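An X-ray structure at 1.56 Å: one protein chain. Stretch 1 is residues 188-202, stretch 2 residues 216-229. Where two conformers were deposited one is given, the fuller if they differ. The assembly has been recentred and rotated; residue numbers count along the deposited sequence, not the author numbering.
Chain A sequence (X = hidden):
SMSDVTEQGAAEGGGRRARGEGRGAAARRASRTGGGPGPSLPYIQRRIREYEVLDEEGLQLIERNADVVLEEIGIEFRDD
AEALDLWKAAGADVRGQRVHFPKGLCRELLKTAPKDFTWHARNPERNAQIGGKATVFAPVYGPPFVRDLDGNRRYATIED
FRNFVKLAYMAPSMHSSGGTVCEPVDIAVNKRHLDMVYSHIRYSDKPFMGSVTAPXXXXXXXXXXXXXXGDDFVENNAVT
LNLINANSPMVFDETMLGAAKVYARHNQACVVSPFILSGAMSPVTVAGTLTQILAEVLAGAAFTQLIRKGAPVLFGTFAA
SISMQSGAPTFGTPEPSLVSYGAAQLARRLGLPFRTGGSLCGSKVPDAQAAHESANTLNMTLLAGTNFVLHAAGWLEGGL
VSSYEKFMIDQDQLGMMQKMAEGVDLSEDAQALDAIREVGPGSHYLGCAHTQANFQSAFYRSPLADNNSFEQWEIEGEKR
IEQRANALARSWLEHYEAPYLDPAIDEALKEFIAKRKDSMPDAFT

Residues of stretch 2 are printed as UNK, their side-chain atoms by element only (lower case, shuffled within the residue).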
# COMPACT_ATOMS: atom_id res chain seq x y z
N ALA A 188 17.58 34.39 11.03
CA ALA A 188 16.94 35.33 10.11
C ALA A 188 16.68 34.76 8.76
O ALA A 188 17.48 33.98 8.23
CB ALA A 188 17.77 36.59 9.99
N VAL A 189 15.59 35.19 8.14
CA VAL A 189 15.15 34.65 6.87
C VAL A 189 16.20 34.78 5.76
O VAL A 189 16.30 33.90 4.94
CB VAL A 189 13.80 35.30 6.41
CG1 VAL A 189 13.44 34.94 4.98
CG2 VAL A 189 12.67 34.87 7.35
N ASN A 190 16.95 35.88 5.76
CA ASN A 190 17.96 36.11 4.74
C ASN A 190 19.26 35.39 5.00
O ASN A 190 20.14 35.44 4.18
CB ASN A 190 18.19 37.62 4.52
CG ASN A 190 18.75 38.31 5.74
OD1 ASN A 190 18.67 37.83 6.85
ND2 ASN A 190 19.27 39.54 5.56
N LYS A 191 19.41 34.71 6.15
CA LYS A 191 20.66 34.01 6.47
C LYS A 191 20.54 32.52 6.67
O LYS A 191 21.55 31.81 6.59
CB LYS A 191 21.26 34.61 7.74
CG LYS A 191 21.80 36.02 7.53
CD LYS A 191 22.12 36.69 8.83
CE LYS A 191 22.37 38.15 8.58
NZ LYS A 191 22.97 38.80 9.77
N ARG A 192 19.34 32.06 6.98
CA ARG A 192 19.16 30.67 7.42
C ARG A 192 19.59 29.64 6.40
O ARG A 192 19.99 28.55 6.75
CB ARG A 192 17.73 30.43 7.91
CG ARG A 192 16.65 30.58 6.86
CD ARG A 192 15.23 30.40 7.33
NE ARG A 192 14.86 31.34 8.36
CZ ARG A 192 13.59 31.60 8.72
NH1 ARG A 192 12.58 31.01 8.08
NH2 ARG A 192 13.35 32.46 9.71
N HIS A 193 19.47 29.95 5.10
CA HIS A 193 19.92 29.04 4.06
C HIS A 193 21.37 28.58 4.23
O HIS A 193 21.73 27.43 3.91
CB HIS A 193 19.76 29.63 2.67
CG HIS A 193 20.67 30.81 2.38
ND1 HIS A 193 20.50 32.05 2.93
CD2 HIS A 193 21.76 30.90 1.58
CE1 HIS A 193 21.42 32.88 2.47
NE2 HIS A 193 22.19 32.20 1.64
N LEU A 194 22.20 29.48 4.76
CA LEU A 194 23.61 29.17 4.92
C LEU A 194 23.80 28.07 5.98
O LEU A 194 24.54 27.11 5.78
CB LEU A 194 24.36 30.43 5.39
CG LEU A 194 24.34 31.55 4.35
CD1 LEU A 194 24.66 32.86 5.01
CD2 LEU A 194 25.25 31.25 3.17
N ASP A 195 23.09 28.23 7.08
CA ASP A 195 23.10 27.21 8.17
C ASP A 195 22.46 25.89 7.77
O ASP A 195 22.90 24.83 8.24
CB ASP A 195 22.45 27.80 9.42
CG ASP A 195 23.22 28.95 9.95
OD1 ASP A 195 24.35 28.76 10.51
OD2 ASP A 195 22.78 30.10 9.76
N MSE A 196 21.43 25.98 6.94
CA MSE A 196 20.69 24.79 6.47
C MSE A 196 21.67 24.00 5.60
O MSE A 196 21.86 22.81 5.83
CB MSE A 196 19.44 25.23 5.76
CG MSE A 196 18.41 25.77 6.74
SE MSE A 196 17.10 26.96 5.83
CE MSE A 196 16.06 25.53 5.15
N VAL A 197 22.28 24.63 4.59
CA VAL A 197 23.23 23.87 3.76
C VAL A 197 24.40 23.34 4.61
O VAL A 197 24.81 22.17 4.50
CB VAL A 197 23.74 24.70 2.56
CG1 VAL A 197 24.89 24.00 1.85
CG2 VAL A 197 22.58 25.03 1.62
N TYR A 198 24.94 24.18 5.47
CA TYR A 198 26.04 23.76 6.33
C TYR A 198 25.67 22.53 7.14
O TYR A 198 26.50 21.61 7.31
CB TYR A 198 26.45 24.87 7.28
CG TYR A 198 27.60 24.46 8.20
CD1 TYR A 198 28.92 24.43 7.74
CD2 TYR A 198 27.37 24.07 9.50
CE1 TYR A 198 29.98 24.08 8.58
CE2 TYR A 198 28.40 23.68 10.34
CZ TYR A 198 29.71 23.67 9.88
OH TYR A 198 30.70 23.28 10.76
N SER A 199 24.44 22.49 7.63
CA SER A 199 23.99 21.35 8.46
C SER A 199 24.05 20.03 7.69
O SER A 199 24.45 19.00 8.23
CB SER A 199 22.57 21.60 9.00
OG SER A 199 22.60 22.70 9.86
N HIS A 200 23.66 20.04 6.41
CA HIS A 200 23.75 18.86 5.56
C HIS A 200 25.19 18.40 5.34
O HIS A 200 25.43 17.24 5.07
CB HIS A 200 23.07 19.09 4.21
CG HIS A 200 21.57 19.18 4.31
ND1 HIS A 200 20.78 18.10 4.63
CD2 HIS A 200 20.71 20.22 4.13
CE1 HIS A 200 19.52 18.46 4.64
NE2 HIS A 200 19.44 19.74 4.33
N ILE A 201 26.15 19.32 5.46
CA ILE A 201 27.56 18.97 5.27
C ILE A 201 28.18 18.50 6.56
O ILE A 201 28.94 17.52 6.54
CB ILE A 201 28.34 20.16 4.66
CG1 ILE A 201 27.72 20.56 3.33
CG2 ILE A 201 29.81 19.80 4.53
CD1 ILE A 201 28.15 21.90 2.78
N ARG A 202 27.88 19.21 7.65
CA ARG A 202 28.52 18.94 8.96
C ARG A 202 27.97 17.66 9.60
O ARG A 202 28.73 16.90 10.20
CB ARG A 202 28.34 20.16 9.88
CG ARG A 202 28.93 20.09 11.29
CD ARG A 202 30.43 19.85 11.33
NE ARG A 202 30.66 18.46 11.04
CZ ARG A 202 31.77 17.77 11.21
NH1 ARG A 202 32.86 18.29 11.79
NH2 ARG A 202 31.71 16.49 10.83
N UNK A 216 20.11 34.53 -5.09
CA UNK A 216 21.38 34.71 -4.41
C UNK A 216 21.69 33.56 -3.43
O UNK A 216 22.86 33.26 -3.16
c UNK A 216 21.44 36.09 -3.72
c UNK A 216 19.09 37.03 -3.16
o UNK A 216 18.71 36.97 -4.38
c UNK A 216 20.37 36.32 -2.66
o UNK A 216 18.45 37.69 -2.25
N UNK A 217 20.63 32.93 -2.91
CA UNK A 217 20.77 31.78 -2.01
C UNK A 217 21.15 30.53 -2.76
O UNK A 217 21.93 29.72 -2.26
n UNK A 217 17.58 34.11 0.86
c UNK A 217 19.19 32.82 -0.35
c UNK A 217 17.90 32.78 0.38
c UNK A 217 16.37 34.55 1.17
n UNK A 217 15.29 33.77 1.13
n UNK A 217 16.25 35.81 1.55
c UNK A 217 19.51 31.59 -1.17
N UNK A 218 20.64 30.40 -3.99
CA UNK A 218 21.11 29.35 -4.87
C UNK A 218 22.58 29.60 -5.21
O UNK A 218 23.37 28.65 -5.25
c UNK A 218 20.23 29.27 -6.11
N UNK A 219 22.97 30.85 -5.48
CA UNK A 219 24.38 31.15 -5.74
C UNK A 219 25.24 30.78 -4.53
O UNK A 219 26.31 30.18 -4.67
c UNK A 219 24.54 32.62 -6.14
c UNK A 219 23.97 32.89 -7.53
o UNK A 219 23.68 34.66 -9.06
o UNK A 219 24.05 35.20 -6.97
c UNK A 219 23.88 34.36 -7.87
N UNK A 220 24.75 31.12 -3.34
CA UNK A 220 25.48 30.74 -2.12
C UNK A 220 25.62 29.21 -1.98
O UNK A 220 26.68 28.73 -1.56
o UNK A 220 25.79 33.46 -1.31
c UNK A 220 24.93 32.78 -0.69
c UNK A 220 24.81 31.27 -0.86
o UNK A 220 24.17 33.35 0.14
N UNK A 221 24.58 28.46 -2.33
CA UNK A 221 24.65 27.01 -2.27
C UNK A 221 25.74 26.49 -3.19
O UNK A 221 26.53 25.65 -2.80
o UNK A 221 22.26 26.83 -1.75
c UNK A 221 23.30 26.37 -2.65
c UNK A 221 23.35 24.85 -2.63
N UNK A 222 25.78 27.02 -4.41
CA UNK A 222 26.81 26.62 -5.38
C UNK A 222 28.19 26.96 -4.82
O UNK A 222 29.12 26.17 -4.94
c UNK A 222 27.72 26.97 -7.72
c UNK A 222 25.26 26.66 -7.36
c UNK A 222 26.54 27.22 -6.78
N UNK A 223 28.35 28.12 -4.24
CA UNK A 223 29.65 28.52 -3.70
C UNK A 223 30.10 27.59 -2.57
O UNK A 223 31.29 27.21 -2.51
c UNK A 223 29.60 29.99 -3.24
N UNK A 224 29.18 27.21 -1.69
CA UNK A 224 29.47 26.28 -0.63
C UNK A 224 29.83 24.94 -1.21
O UNK A 224 30.74 24.31 -0.72
c UNK A 224 27.48 26.32 3.61
c UNK A 224 28.27 27.47 1.13
se UNK A 224 26.73 27.56 2.34
c UNK A 224 28.28 26.20 0.30
N UNK A 225 29.08 24.47 -2.20
CA UNK A 225 29.36 23.19 -2.83
C UNK A 225 30.75 23.18 -3.44
O UNK A 225 31.46 22.14 -3.37
c UNK A 225 28.33 22.90 -3.92
N UNK A 226 31.17 24.31 -4.03
CA UNK A 226 32.52 24.38 -4.62
C UNK A 226 33.60 24.34 -3.58
O UNK A 226 34.65 23.74 -3.83
n UNK A 226 31.65 27.32 -10.09
c UNK A 226 31.85 25.52 -6.77
c UNK A 226 32.67 25.60 -5.52
c UNK A 226 32.07 26.67 -7.75
c UNK A 226 31.30 26.39 -9.02
N UNK A 227 33.39 24.96 -2.42
CA UNK A 227 34.31 24.82 -1.29
C UNK A 227 34.45 23.34 -0.88
O UNK A 227 35.55 22.86 -0.60
c UNK A 227 33.26 28.17 0.37
c UNK A 227 34.63 25.32 1.18
c UNK A 227 34.07 27.16 -0.41
c UNK A 227 33.86 25.68 -0.09
N UNK A 228 33.34 22.63 -0.86
CA UNK A 228 33.29 21.24 -0.41
C UNK A 228 33.90 20.24 -1.40
O UNK A 228 34.68 19.38 -1.02
c UNK A 228 32.39 19.06 1.53
c UNK A 228 30.11 19.32 0.59
c UNK A 228 31.58 19.46 0.31
c UNK A 228 31.84 20.89 -0.11
N UNK A 229 33.51 20.36 -2.67
CA UNK A 229 33.83 19.37 -3.72
C UNK A 229 34.90 19.83 -4.71
O UNK A 229 35.47 19.00 -5.45
c UNK A 229 31.51 18.34 -3.89
c UNK A 229 31.53 16.96 -3.91
c UNK A 229 29.41 18.23 -2.67
c UNK A 229 32.58 19.13 -4.56
c UNK A 229 30.52 16.21 -3.34
c UNK A 229 30.42 18.98 -3.28
c UNK A 229 29.46 16.85 -2.70
O HOH W 1 19.89 35.89 1.39

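Position 216 carries three carbons in a row, the last bearing two oxygens, and makes no contact with stretch 1; the chain length and carboxylate identify Glu216. Position 217 has three carbons, a nitrogen, then a carbon holding two more nitrogens, and one of its carbons lies over the face of the His193 ring. The planar end is a guanidinium, so this is Arg217. Its CG lies 3.6 Å from CE1 of His193, and Arg217 CG is 3.5 Å from the centroid of the His193 ring, 4° off the ring normal: a CH-pi contact over the face. Farther out, the guanidinium turns one face to the backbone of Val189, whose O is 3.8 Å from Arg217 CZ, while Arg217 NH2 stands 3.6 Å from Asn190 CA. Water 1 joins the two stretches, donating to Asn190 O at 2.8 Å and accepting from Arg217 NE at 3.0 Å.

At 218 a single carbon points away from stretch 1, giving Ala218. Position 219 repeats the three-carbon carboxylate, out of reach, and is Glu219. Position 220 has two carbons, the second carrying two oxygens, one of which is 2.7 Å from NE2 of His193. The shorter carboxylate is Asp220. The hydrogen bond runs from His193 NE2 to Asp220 OD2 with an N-H...O angle of 173°, nearly linear, and the oxygen sits at the ring edge, near its plane.

Position 221 shows one carbon bearing an oxygen and a carbon, the oxygen near Val197. An oxygen and a methyl could be confused with valine by shape alone, but the element decides for Thr221. Its OG1 donates to the backbone O of Arg217 at 3.0 Å and also lies 3.8 Å from Val197 CG2. Position 222, one carbon carrying two others, is Val222, and the lone carbon at 223 is Ala223; neither touches stretch 1.

Position 224 is unbranched: two carbons, a selenium, and a carbon that rests against Leu194, Val197 and Tyr198. This is Met224, present as selenomethionine. Its CE reaches Leu194 O at 3.7 Å, Val197 CG1 at 3.9 Å and Tyr198 CB at 4.1 Å, and its SE lies 4.1 Å from Leu194 CD2.

The single carbon at 225 is Ala225. Four carbons ending in nitrogen at 226 give Lys226, and four carbons forked at the first, with one arm two carbons long, make 227 Ile227; both are out of reach. Position 228 has four carbons forked at the second, one tip of the fork against Ile201, hence Leu228, whose CD2 meets Ile201 CG1 at 3.8 Å. The six-carbon ring beyond one carbon at 229 makes no contact with stretch 1 and is Phe229.

The two helices run in broadly the same direction, 33° apart, with axes 10.0 Å apart at closest approach; the two stretches together bury 577 Å². Polar contacts gather at the N-terminal end, where the His193 ring is held by Arg217 over one face and by Asp220 at its edge. Toward the C-terminal end the contact becomes apolar: Met224 fills the space beside Leu194, Val197 and Tyr198, and Leu228 packs on Ile201.

Stretch 2 (216-229) ERAEDTVAMAKILF
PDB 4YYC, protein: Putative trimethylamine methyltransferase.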